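Long-range contacts in bowman-Birk type bran trypsin inhibitor (Oryza sativa, PDB 2QN5), which probably inhibits trypsin-like serine proteases, this piece of the longer Bowman-Birk protein holding two repeats, each with a likely reactive bond for trypsin: residues Trp5-Ile11 and Trp23-Glu28; Cys38-Arg42 and Ile53-Ile57; Phe66-Trp72 and Asp120-Pro126; Gly73-Asp77 and Gly127-Lys131. All coordinates share one frame; numbering follows the deposited sequence.

Contacts 1 and 2 lie in the first repeat, with centres about 10 Å apart. They touch and share the antiparallel sheet, because strands 22-25 and 54-59 are neighbours in it. Contact 1 closes along the chain before contact 2 opens. Contact 3 follows and joins the two repeats; the Cys7-Cys67 disulfide ties it to contact 1, about 14 Å away between centres. Contacts 3 and 4 alternate along the chain, their centres about 11 Å apart. Contact 4 belongs to the second repeat and lies about 27 Å from contact 2, centre to centre. No helix is present, and disulfides with loop contacts probably hold much of the fold.

Contact 1: residues Trp5-Ile11 and Trp23-Glu28; sequences WKCCDNI and WRCNDE
Asp27 reaches across with its carboxylate to Asp9 and Asn10, in the inverse gamma turn centred on Asn10. Its CB leaves the backbone to the side, and the end of the side chain comes nearer. CG lies 4.1 Å from Cys8 SG. OD1 passes 3.9 Å from Cys8 CA. OD2 does the gripping: it accepts Asp9 N at 3.1 Å, met on the syn side but 31° out of the carboxylate plane. Asn10 N adds a weak bond to the same oxygen. The carboxylates of Asp9 and Asp27 are close, but Asp9 OD1 is held elsewhere, by Thr68 OG1 and Cys67 N. Beside this, the Cys8-Cys25 disulfide locks the segments, with both SG atoms anti to the backbone N (chi1 -175° and 174°). Cys25 SG also lies over a face of the Trp5 ring, 4.3 Å from the centroid of the six-membered ring. Asn26 N donates a straight 2.9 Å bond to Asn10 O. Cys7 pairs with Cys67 in a further disulfide. Ile11 and Cys25 form an antiparallel non-hydrogen-bonded pair, where strand 11-13 meets strand 22-25. Strand 54-59 flanks the other side of 22-25, and its Tyr58 touches both Trp5 and Trp23.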
loop_
_atom_site.group_PDB
_atom_site.type_symbol
_atom_site.label_atom_id
_atom_site.label_comp_id
_atom_site.label_asym_id
_atom_site.label_seq_id
_atom_site.Cartn_x
_atom_site.Cartn_y
_atom_site.Cartn_z
ATOM N N TRP A 5 0.906 -16.818 13.039
ATOM C CA TRP A 5 1.821 -16.916 14.171
ATOM C C TRP A 5 1.229 -16.248 15.403
ATOM O O TRP A 5 0.496 -15.269 15.298
ATOM C CB TRP A 5 3.157 -16.268 13.831
ATOM C CG TRP A 5 3.039 -14.832 13.489
ATOM C CD1 TRP A 5 2.727 -13.807 14.333
ATOM C CD2 TRP A 5 3.265 -14.242 12.205
ATOM N NE1 TRP A 5 2.749 -12.609 13.654
ATOM C CE2 TRP A 5 3.078 -12.849 12.346
ATOM C CE3 TRP A 5 3.610 -14.756 10.947
ATOM C CZ2 TRP A 5 3.227 -11.961 11.278
ATOM C CZ3 TRP A 5 3.759 -13.877 9.884
ATOM C CH2 TRP A 5 3.568 -12.490 10.057
ATOM N N LYS A 6 1.551 -16.787 16.573
ATOM C CA LYS A 6 1.048 -16.246 17.822
ATOM C C LYS A 6 1.790 -14.980 18.240
ATOM O O LYS A 6 1.175 -13.995 18.621
ATOM C CB LYS A 6 1.123 -17.307 18.924
ATOM C CG LYS A 6 -0.005 -18.344 18.889
ATOM C CD LYS A 6 0.143 -19.317 17.721
ATOM C CE LYS A 6 -1.066 -20.239 17.603
ATOM N NZ LYS A 6 -2.322 -19.482 17.374
ATOM N N CYS A 7 3.110 -14.992 18.180
ATOM C CA CYS A 7 3.862 -13.802 18.537
ATOM C C CYS A 7 4.957 -13.637 17.491
ATOM O O CYS A 7 5.177 -14.534 16.687
ATOM C CB CYS A 7 4.479 -13.946 19.937
ATOM S SG CYS A 7 5.866 -15.120 20.014
ATOM N N CYS A 8 5.618 -12.487 17.474
ATOM C CA CYS A 8 6.710 -12.274 16.526
ATOM C C CYS A 8 7.486 -11.044 16.964
ATOM O O CYS A 8 6.891 -10.054 17.385
ATOM C CB CYS A 8 6.199 -12.101 15.079
ATOM S SG CYS A 8 7.551 -11.975 13.852
ATOM N N ASP A 9 8.816 -11.139 16.893
ATOM C CA ASP A 9 9.714 -10.051 17.289
ATOM C C ASP A 9 10.163 -9.318 16.043
ATOM O O ASP A 9 9.808 -8.154 15.833
ATOM C CB ASP A 9 10.933 -10.607 18.037
ATOM C CG ASP A 9 10.570 -11.186 19.392
ATOM O OD1 ASP A 9 10.177 -10.412 20.292
ATOM O OD2 ASP A 9 10.670 -12.417 19.559
ATOM N N ASN A 10 10.952 -10.003 15.219
ATOM C CA ASN A 10 11.404 -9.411 13.979
ATOM C C ASN A 10 10.225 -9.385 13.036
ATOM O O ASN A 10 9.986 -10.337 12.283
ATOM C CB ASN A 10 12.542 -10.214 13.370
ATOM C CG ASN A 10 13.877 -9.846 13.959
ATOM O OD1 ASN A 10 14.267 -8.677 13.933
ATOM N ND2 ASN A 10 14.594 -10.835 14.496
ATOM N N ILE A 11 9.472 -8.289 13.110
ATOM C CA ILE A 11 8.302 -8.096 12.263
ATOM C C ILE A 11 8.672 -7.126 11.153
ATOM O O ILE A 11 9.022 -5.976 11.412
ATOM C CB ILE A 11 7.100 -7.509 13.050
ATOM C CG1 ILE A 11 6.736 -8.416 14.231
ATOM C CG2 ILE A 11 5.901 -7.389 12.131
ATOM C CD1 ILE A 11 5.656 -7.841 15.128
ATOM N N TRP A 23 2.133 -7.655 6.422
ATOM C CA TRP A 23 3.415 -7.884 7.068
ATOM C C TRP A 23 3.929 -9.324 6.984
ATOM O O TRP A 23 3.174 -10.269 6.730
ATOM C CB TRP A 23 3.356 -7.448 8.536
ATOM C CG TRP A 23 2.283 -6.461 8.871
ATOM C CD1 TRP A 23 0.935 -6.638 8.729
ATOM C CD2 TRP A 23 2.452 -5.195 9.527
ATOM N NE1 TRP A 23 0.255 -5.570 9.268
ATOM C CE2 TRP A 23 1.160 -4.669 9.764
ATOM C CE3 TRP A 23 3.566 -4.459 9.947
ATOM C CZ2 TRP A 23 0.953 -3.441 10.402
ATOM C CZ3 TRP A 23 3.357 -3.235 10.585
ATOM C CH2 TRP A 23 2.059 -2.741 10.806
ATOM N N ARG A 24 5.232 -9.464 7.199
ATOM C CA ARG A 24 5.903 -10.754 7.183
ATOM C C ARG A 24 6.605 -10.944 8.535
ATOM O O ARG A 24 6.971 -9.965 9.191
ATOM C CB ARG A 24 6.913 -10.784 6.032
ATOM C CG ARG A 24 7.679 -12.077 5.893
ATOM C CD ARG A 24 8.441 -12.118 4.582
ATOM N NE ARG A 24 7.557 -11.923 3.428
ATOM C CZ ARG A 24 7.867 -12.265 2.177
ATOM N NH1 ARG A 24 9.039 -12.833 1.916
ATOM N NH2 ARG A 24 7.013 -12.021 1.187
ATOM N N CYS A 25 6.768 -12.193 8.966
ATOM C CA CYS A 25 7.445 -12.451 10.238
ATOM C C CYS A 25 8.733 -13.226 10.052
ATOM O O CYS A 25 8.752 -14.286 9.433
ATOM C CB CYS A 25 6.547 -13.208 11.219
ATOM S SG CYS A 25 7.453 -13.670 12.723
ATOM N N ASN A 26 9.814 -12.681 10.594
ATOM C CA ASN A 26 11.119 -13.314 10.488
ATOM C C ASN A 26 11.300 -14.412 11.541
ATOM O O ASN A 26 11.102 -15.592 11.260
ATOM C CB ASN A 26 12.224 -12.261 10.640
ATOM C CG ASN A 26 12.250 -11.253 9.494
ATOM O OD1 ASN A 26 13.013 -10.283 9.533
ATOM N ND2 ASN A 26 11.428 -11.482 8.469
ATOM N N ASP A 27 11.662 -14.012 12.754
ATOM C CA ASP A 27 11.888 -14.946 13.843
ATOM C C ASP A 27 12.724 -16.169 13.456
ATOM O O ASP A 27 12.477 -16.817 12.435
ATOM C CB ASP A 27 10.559 -15.407 14.441
ATOM C CG ASP A 27 10.151 -14.590 15.655
ATOM O OD1 ASP A 27 9.416 -15.130 16.518
ATOM O OD2 ASP A 27 10.562 -13.409 15.741
ATOM N N GLU A 28 13.707 -16.478 14.303
ATOM C CA GLU A 28 14.605 -17.615 14.114
ATOM C C GLU A 28 13.789 -18.915 13.933
ATOM O O GLU A 28 13.823 -19.537 12.865
ATOM C CB GLU A 28 15.540 -17.736 15.329
ATOM C CG GLU A 28 15.887 -16.407 16.046
ATOM C CD GLU A 28 16.542 -15.354 15.143
ATOM O OE1 GLU A 28 17.473 -15.702 14.377
ATOM O OE2 GLU A 28 16.134 -14.169 15.213
#

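Contact 2: residues Cys38-Arg42 and Ile53-Ile57; sequences CKSCR and ICEDI
Cys41 and Cys54 form a single backbone bridge, their CA atoms 4.8 Å apart, and the two segments run 131° from each other. This is a disulfide-held loop of the first Bowman-Birk repeat, laid against the strand 54-59. Glu55 N gives Ser40 O a weak bond of 3.1 Å. Glu55 is also the centre of an inverse gamma turn, closed by a weak bond from Asp56 N to Cys54 O. The Cys38-Cys54 disulfide clamps one end of the loop, its S-S torsion -98°. The CB of Cys41 points away overall from residues 53-57, yet touches Ile53 O at 3.4 Å; its SG joins Cys34 in a second disulfide. Pro4 packs on Cys38 and Asp56. Glu55 CG stands between the backbone N and the carbonyl carbon (chi1 52°), and this aims the chain at Ser40. Ser40 OG then donates weakly to Glu55 OE2. Ile53 CD1 lies over one face of the Arg42 guanidinium, offset toward its rim, at a doubtful spacing. The charged ends of Arg42 and Glu55 do not meet, with NE of Arg42 4.8 Å from OE1 of Glu55. It is the aliphatic CG of Arg42 that approaches Glu55 OE1, at 3.2 Å.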
loop_
_atom_site.group_PDB
_atom_site.type_symbol
_atom_site.label_atom_id
_atom_site.label_comp_id
_atom_site.label_asym_id
_atom_site.label_seq_id
_atom_site.Cartn_x
_atom_site.Cartn_y
_atom_site.Cartn_z
ATOM N N CYS A 38 2.053 -22.456 9.473
ATOM C CA CYS A 38 2.149 -21.540 8.341
ATOM C C CYS A 38 1.702 -22.194 7.037
ATOM O O CYS A 38 0.666 -22.860 7.007
ATOM C CB CYS A 38 3.581 -20.989 8.231
ATOM S SG CYS A 38 3.854 -19.677 9.464
ATOM N N LYS A 39 2.460 -21.996 5.963
ATOM C CA LYS A 39 2.105 -22.592 4.681
ATOM C C LYS A 39 3.284 -22.720 3.724
ATOM O O LYS A 39 3.125 -23.140 2.576
ATOM C CB LYS A 39 0.970 -21.801 4.021
ATOM C CG LYS A 39 -0.415 -22.209 4.499
ATOM C CD LYS A 39 -1.514 -21.517 3.712
ATOM C CE LYS A 39 -2.868 -22.104 4.070
ATOM N NZ LYS A 39 -3.998 -21.333 3.489
ATOM N N SER A 40 4.466 -22.362 4.212
ATOM C CA SER A 40 5.697 -22.450 3.436
ATOM C C SER A 40 6.820 -21.900 4.302
ATOM O O SER A 40 6.640 -20.884 4.976
ATOM C CB SER A 40 5.579 -21.638 2.151
ATOM O OG SER A 40 5.371 -20.276 2.456
ATOM N N CYS A 41 7.973 -22.565 4.284
ATOM C CA CYS A 41 9.107 -22.145 5.103
ATOM C C CYS A 41 10.457 -22.299 4.401
ATOM O O CYS A 41 10.613 -23.136 3.512
ATOM C CB CYS A 41 9.077 -22.934 6.428
ATOM S SG CYS A 41 7.589 -22.523 7.407
ATOM N N ARG A 42 11.423 -21.479 4.809
ATOM C CA ARG A 42 12.773 -21.495 4.234
ATOM C C ARG A 42 13.751 -22.370 5.034
ATOM O O ARG A 42 14.861 -22.675 4.578
ATOM C CB ARG A 42 13.320 -20.062 4.147
ATOM C CG ARG A 42 12.614 -19.172 3.128
ATOM C CD ARG A 42 12.498 -17.724 3.596
ATOM N NE ARG A 42 13.756 -17.180 4.099
ATOM C CZ ARG A 42 13.888 -15.965 4.629
ATOM N NH1 ARG A 42 15.070 -15.550 5.064
ATOM N NH2 ARG A 42 12.839 -15.160 4.725
ATOM N N ILE A 53 12.410 -19.366 9.160
ATOM C CA ILE A 53 11.377 -18.336 9.049
ATOM C C ILE A 53 10.117 -18.880 8.371
ATOM O O ILE A 53 10.158 -19.918 7.697
ATOM C CB ILE A 53 11.864 -17.109 8.233
ATOM C CG1 ILE A 53 12.176 -17.536 6.801
ATOM C CG2 ILE A 53 13.094 -16.482 8.889
ATOM C CD1 ILE A 53 13.336 -18.494 6.687
ATOM N N CYS A 54 9.007 -18.164 8.557
ATOM C CA CYS A 54 7.724 -18.549 7.983
ATOM C C CYS A 54 7.289 -17.551 6.931
ATOM O O CYS A 54 6.825 -16.454 7.246
ATOM C CB CYS A 54 6.671 -18.632 9.077
ATOM S SG CYS A 54 4.975 -18.271 8.539
ATOM N N GLU A 55 7.439 -17.939 5.671
ATOM C CA GLU A 55 7.075 -17.066 4.572
ATOM C C GLU A 55 5.585 -17.106 4.259
ATOM O O GLU A 55 5.136 -17.688 3.271
ATOM C CB GLU A 55 7.904 -17.404 3.327
ATOM C CG GLU A 55 7.899 -18.859 2.932
ATOM C CD GLU A 55 8.709 -19.092 1.690
ATOM O OE1 GLU A 55 9.854 -18.597 1.636
ATOM O OE2 GLU A 55 8.210 -19.770 0.772
ATOM N N ASP A 56 4.827 -16.474 5.137
ATOM C CA ASP A 56 3.397 -16.368 4.992
ATOM C C ASP A 56 3.167 -14.898 5.341
ATOM O O ASP A 56 3.703 -14.394 6.339
ATOM C CB ASP A 56 2.700 -17.290 5.992
ATOM C CG ASP A 56 1.585 -18.095 5.367
ATOM O OD1 ASP A 56 0.622 -17.493 4.852
ATOM O OD2 ASP A 56 1.668 -19.338 5.389
ATOM N N ILE A 57 2.414 -14.189 4.507
ATOM C CA ILE A 57 2.171 -12.784 4.785
ATOM C C ILE A 57 0.803 -12.575 5.380
ATOM O O ILE A 57 -0.201 -13.006 4.808
ATOM C CB ILE A 57 2.261 -11.904 3.529
ATOM C CG1 ILE A 57 3.632 -12.056 2.876
ATOM C CG2 ILE A 57 2.045 -10.444 3.920
ATOM C CD1 ILE A 57 3.759 -11.348 1.539
#

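Contact 3: residues Phe66-Trp72 and Asp120-Pro126; sequences FCTPRPW and DRFTGHP
Arg70 reaches His125 with an extended chain. Its CG sits beside the backbone N, anti to the carbonyl carbon (chi1 -61°), and the chain stays stretched from CG to NE. This brings NE over the centre of the Phe66 ring, with the guanidinium edge toward that ring. His125 O stands over one face of the guanidinium, 3.5 Å from Arg70 CZ. NH1 comes to the edge of the His125 ring, 2.8 Å from ND1, with the imidazole turned 79° to the guanidinium. His125 NE2 bonds to Asn10 OD1. NH2 of Arg70 has Phe122 CE2 at 3.5 Å. The Phe122 ring, its CG anti to the backbone N (chi1 174°), packs against Pro71 CD. It also lies near the six-membered ring of Trp72, centroids 5.7 Å apart, but the rings barely overlap. Trp72 CH2 lies 3.5 Å from Thr123 O, which is at the ring edge. A methionine at Arg70 would probably leave His125 ND1 and O without the nearby cation and the Phe66 face without NE over it. The contact joins the end of the first repeat to the second through Arg70 and loosely paired aromatic rings; His125 O and Thr123 O near the guanidinium probably temper its charge.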
loop_
_atom_site.group_PDB
_atom_site.type_symbol
_atom_site.label_atom_id
_atom_site.label_comp_id
_atom_site.label_asym_id
_atom_site.label_seq_id
_atom_site.Cartn_x
_atom_site.Cartn_y
_atom_site.Cartn_z
ATOM N N PHE A 66 4.630 -8.819 20.686
ATOM C CA PHE A 66 5.988 -9.329 20.630
ATOM C C PHE A 66 6.062 -10.623 21.420
ATOM O O PHE A 66 5.139 -10.977 22.153
ATOM C CB PHE A 66 6.980 -8.314 21.191
ATOM C CG PHE A 66 7.190 -7.126 20.302
ATOM C CD1 PHE A 66 6.502 -5.942 20.525
ATOM C CD2 PHE A 66 8.057 -7.204 19.216
ATOM C CE1 PHE A 66 6.671 -4.844 19.672
ATOM C CE2 PHE A 66 8.238 -6.118 18.357
ATOM C CZ PHE A 66 7.545 -4.935 18.583
ATOM N N CYS A 67 7.162 -11.341 21.250
ATOM C CA CYS A 67 7.360 -12.597 21.956
ATOM C C CYS A 67 8.037 -12.326 23.303
ATOM O O CYS A 67 7.849 -13.068 24.267
ATOM C CB CYS A 67 8.224 -13.529 21.113
ATOM S SG CYS A 67 7.501 -14.021 19.508
ATOM N N THR A 68 8.814 -11.248 23.349
ATOM C CA THR A 68 9.545 -10.835 24.540
ATOM C C THR A 68 9.362 -9.331 24.721
ATOM O O THR A 68 9.808 -8.549 23.886
ATOM C CB THR A 68 11.044 -11.140 24.378
ATOM O OG1 THR A 68 11.435 -10.886 23.023
ATOM C CG2 THR A 68 11.342 -12.595 24.734
ATOM N N PRO A 69 8.726 -8.900 25.827
ATOM C CA PRO A 69 8.495 -7.468 26.073
ATOM C C PRO A 69 9.683 -6.526 25.910
ATOM O O PRO A 69 10.840 -6.939 25.828
ATOM C CB PRO A 69 7.899 -7.438 27.484
ATOM C CG PRO A 69 8.432 -8.670 28.113
ATOM C CD PRO A 69 8.355 -9.697 27.007
ATOM N N ARG A 70 9.367 -5.240 25.876
ATOM C CA ARG A 70 10.358 -4.202 25.688
ATOM C C ARG A 70 10.255 -3.125 26.742
ATOM O O ARG A 70 9.170 -2.721 27.121
ATOM C CB ARG A 70 10.156 -3.590 24.318
ATOM C CG ARG A 70 10.337 -4.597 23.216
ATOM C CD ARG A 70 9.504 -4.285 22.002
ATOM N NE ARG A 70 9.767 -5.256 20.944
ATOM C CZ ARG A 70 10.942 -5.401 20.340
ATOM N NH1 ARG A 70 11.092 -6.309 19.387
ATOM N NH2 ARG A 70 11.965 -4.631 20.683
ATOM N N PRO A 71 11.401 -2.623 27.203
ATOM C CA PRO A 71 11.454 -1.579 28.225
ATOM C C PRO A 71 10.293 -0.605 28.086
ATOM O O PRO A 71 9.604 -0.298 29.059
ATOM C CB PRO A 71 12.796 -0.921 27.954
ATOM C CG PRO A 71 13.643 -2.083 27.510
ATOM C CD PRO A 71 12.719 -2.802 26.562
ATOM N N TRP A 72 10.087 -0.141 26.856
ATOM C CA TRP A 72 9.022 0.806 26.509
ATOM C C TRP A 72 7.709 0.215 27.002
ATOM O O TRP A 72 6.645 0.837 26.931
ATOM C CB TRP A 72 9.003 1.010 24.978
ATOM C CG TRP A 72 10.402 1.049 24.407
ATOM C CD1 TRP A 72 11.397 1.912 24.762
ATOM C CD2 TRP A 72 11.006 0.093 23.519
ATOM N NE1 TRP A 72 12.583 1.549 24.169
ATOM C CE2 TRP A 72 12.374 0.436 23.401
ATOM C CE3 TRP A 72 10.529 -1.017 22.819
ATOM C CZ2 TRP A 72 13.273 -0.296 22.612
ATOM C CZ3 TRP A 72 11.426 -1.747 22.031
ATOM C CH2 TRP A 72 12.785 -1.379 21.938
ATOM N N ASP A 120 15.939 2.854 28.257
ATOM C CA ASP A 120 16.617 1.559 28.360
ATOM C C ASP A 120 17.626 1.295 27.239
ATOM O O ASP A 120 17.405 1.647 26.072
ATOM C CB ASP A 120 15.600 0.420 28.414
ATOM C CG ASP A 120 15.183 0.077 29.826
ATOM O OD1 ASP A 120 14.612 0.949 30.504
ATOM O OD2 ASP A 120 15.430 -1.068 30.257
ATOM N N ARG A 121 18.732 0.659 27.606
ATOM C CA ARG A 121 19.795 0.362 26.660
ATOM C C ARG A 121 19.392 -0.651 25.591
ATOM O O ARG A 121 20.008 -0.716 24.523
ATOM C CB ARG A 121 21.028 -0.141 27.414
ATOM C CG ARG A 121 21.499 0.780 28.536
ATOM C CD ARG A 121 21.766 2.204 28.040
ATOM N NE ARG A 121 20.565 3.043 28.036
ATOM C CZ ARG A 121 20.518 4.286 27.561
ATOM N NH1 ARG A 121 19.384 4.967 27.607
ATOM N NH2 ARG A 121 21.598 4.846 27.030
ATOM N N PHE A 122 18.355 -1.433 25.882
ATOM C CA PHE A 122 17.870 -2.455 24.947
ATOM C C PHE A 122 17.503 -1.912 23.550
ATOM O O PHE A 122 16.944 -0.812 23.410
ATOM C CB PHE A 122 16.666 -3.202 25.563
ATOM C CG PHE A 122 16.007 -4.185 24.622
ATOM C CD1 PHE A 122 16.741 -5.226 24.049
ATOM C CD2 PHE A 122 14.660 -4.058 24.297
ATOM C CE1 PHE A 122 16.141 -6.127 23.162
ATOM C CE2 PHE A 122 14.049 -4.951 23.414
ATOM C CZ PHE A 122 14.792 -5.987 22.845
ATOM N N THR A 123 17.822 -2.700 22.522
ATOM C CA THR A 123 17.546 -2.326 21.138
ATOM C C THR A 123 16.331 -3.067 20.577
ATOM O O THR A 123 15.454 -3.510 21.322
ATOM C CB THR A 123 18.741 -2.646 20.225
ATOM O OG1 THR A 123 18.734 -4.044 19.909
ATOM C CG2 THR A 123 20.050 -2.292 20.920
ATOM N N GLY A 124 16.290 -3.186 19.251
ATOM C CA GLY A 124 15.192 -3.870 18.600
ATOM C C GLY A 124 14.086 -2.967 18.076
ATOM O O GLY A 124 13.783 -1.912 18.653
ATOM N N HIS A 125 13.492 -3.406 16.967
ATOM C CA HIS A 125 12.392 -2.733 16.269
ATOM C C HIS A 125 11.276 -2.277 17.203
ATOM O O HIS A 125 10.562 -3.093 17.781
ATOM C CB HIS A 125 11.827 -3.703 15.246
ATOM C CG HIS A 125 12.176 -5.124 15.548
ATOM N ND1 HIS A 125 12.035 -5.667 16.807
ATOM C CD2 HIS A 125 12.723 -6.095 14.779
ATOM C CE1 HIS A 125 12.480 -6.909 16.803
ATOM N NE2 HIS A 125 12.904 -7.194 15.584
ATOM N N PRO A 126 11.092 -0.960 17.338
ATOM C CA PRO A 126 10.042 -0.454 18.219
ATOM C C PRO A 126 8.667 -0.903 17.764
ATOM O O PRO A 126 8.408 -1.081 16.570
ATOM C CB PRO A 126 10.210 1.050 18.109
ATOM C CG PRO A 126 10.604 1.214 16.680
ATOM C CD PRO A 126 11.638 0.122 16.504
#

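Contact 4: residues Gly73-Asp77 and Gly127-Lys131; sequences GDCCD and GPVCK
Asp77 OD1 is gripped by two backbone N-H groups of the opposite segment. Lys131 N donates to its syn lone pair, the side of the other carboxylate oxygen, at an angle of 155°; the modelled length of 2.5 Å is too short to trust. Cys130 N adds a weak bond at 2.8 Å. The arrangement belongs to the disulfide-rich second Bowman-Birk repeat, where the chain end folds back on the repeat's first cysteines. The first repeat does much the same: there Asp9 OD1 takes Cys67 N, next to the Cys7-Cys67 disulfide. Here the bond is Cys75-Cys130, with an S-S torsion of 98°, and the two sulfurs meet between the two segments. Cys76 turns its side chain away from residues 127-131 and pairs with Cys91. Its backbone still takes part. Cys76 N gives Pro128 O a weak bond of 3.3 Å. An alanine in place of Asp77 would probably leave the Cys130 and Lys131 N-H groups without their acceptor and the chain end more free to move. The lysine's own charge is not in a salt bridge with Asp77: NZ of Lys131 and OD2 of Asp77 are 4.6 Å apart, and the place of OD2 is less sure. Val129 lays its CB against Asp77 OD1, at 3.2 Å. Its CA-H points at Cys76 O, with CA and O 3.0 Å apart and 152° at the hydrogen.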
loop_
_atom_site.group_PDB
_atom_site.type_symbol
_atom_site.label_atom_id
_atom_site.label_comp_id
_atom_site.label_asym_id
_atom_site.label_seq_id
_atom_site.Cartn_x
_atom_site.Cartn_y
_atom_site.Cartn_z
ATOM N N GLY A 73 7.818 -1.004 27.515
ATOM C CA GLY A 73 6.677 -1.719 28.035
ATOM C C GLY A 73 5.827 -2.297 26.925
ATOM O O GLY A 73 5.635 -3.515 26.833
ATOM N N ASP A 74 5.332 -1.425 26.057
ATOM C CA ASP A 74 4.474 -1.888 24.992
ATOM C C ASP A 74 4.357 -0.862 23.882
ATOM O O ASP A 74 4.950 -1.037 22.818
ATOM C CB ASP A 74 3.102 -2.192 25.576
ATOM C CG ASP A 74 2.241 -2.959 24.633
ATOM O OD1 ASP A 74 2.617 -4.106 24.313
ATOM O OD2 ASP A 74 1.200 -2.411 24.211
ATOM N N CYS A 75 3.581 0.195 24.124
ATOM C CA CYS A 75 3.395 1.262 23.139
ATOM C C CYS A 75 4.245 2.456 23.552
ATOM O O CYS A 75 4.677 2.551 24.705
ATOM C CB CYS A 75 1.931 1.717 23.076
ATOM S SG CYS A 75 1.469 2.812 24.459
ATOM N N CYS A 76 4.467 3.364 22.606
ATOM C CA CYS A 76 5.247 4.582 22.832
ATOM C C CYS A 76 4.960 5.526 21.670
ATOM O O CYS A 76 5.226 5.182 20.519
ATOM C CB CYS A 76 6.750 4.266 22.877
ATOM S SG CYS A 76 7.827 5.742 22.826
ATOM N N ASP A 77 4.418 6.706 21.959
ATOM C CA ASP A 77 4.104 7.662 20.900
ATOM C C ASP A 77 5.323 8.367 20.302
ATOM O O ASP A 77 5.377 8.605 19.091
ATOM C CB ASP A 77 3.079 8.683 21.394
ATOM C CG ASP A 77 1.658 8.159 21.300
ATOM O OD1 ASP A 77 1.245 7.786 20.180
ATOM O OD2 ASP A 77 0.959 8.115 22.333
ATOM N N GLY A 127 7.781 -1.098 18.727
ATOM C CA GLY A 127 6.437 -1.502 18.384
ATOM C C GLY A 127 5.698 -0.248 17.995
ATOM O O GLY A 127 6.326 0.767 17.712
ATOM N N PRO A 128 4.364 -0.277 17.985
ATOM C CA PRO A 128 3.554 0.886 17.623
ATOM C C PRO A 128 3.613 2.037 18.630
ATOM O O PRO A 128 4.373 2.000 19.602
ATOM C CB PRO A 128 2.151 0.295 17.503
ATOM C CG PRO A 128 2.163 -0.789 18.518
ATOM C CD PRO A 128 3.506 -1.438 18.273
ATOM N N VAL A 129 2.804 3.062 18.374
ATOM C CA VAL A 129 2.722 4.232 19.239
ATOM C C VAL A 129 1.462 4.080 20.081
ATOM O O VAL A 129 0.727 3.102 19.927
ATOM C CB VAL A 129 2.642 5.549 18.420
ATOM C CG1 VAL A 129 3.932 5.756 17.636
ATOM C CG2 VAL A 129 1.455 5.503 17.473
ATOM N N CYS A 130 1.202 5.048 20.955
ATOM C CA CYS A 130 0.034 4.961 21.823
ATOM C C CYS A 130 -1.209 5.723 21.346
ATOM O O CYS A 130 -2.329 5.204 21.418
ATOM C CB CYS A 130 0.420 5.422 23.222
ATOM S SG CYS A 130 1.970 4.696 23.854
ATOM N N LYS A 131 -1.011 6.952 20.872
ATOM C CA LYS A 131 -2.114 7.784 20.376
ATOM C C LYS A 131 -2.296 7.613 18.872
ATOM O O LYS A 131 -2.207 8.634 18.149
ATOM C CB LYS A 131 -1.868 9.273 20.690
ATOM C CG LYS A 131 -1.940 9.635 22.175
ATOM C CD LYS A 131 -2.113 11.141 22.415
ATOM C CE LYS A 131 -0.905 11.957 21.979
ATOM N NZ LYS A 131 -0.732 11.959 20.506
#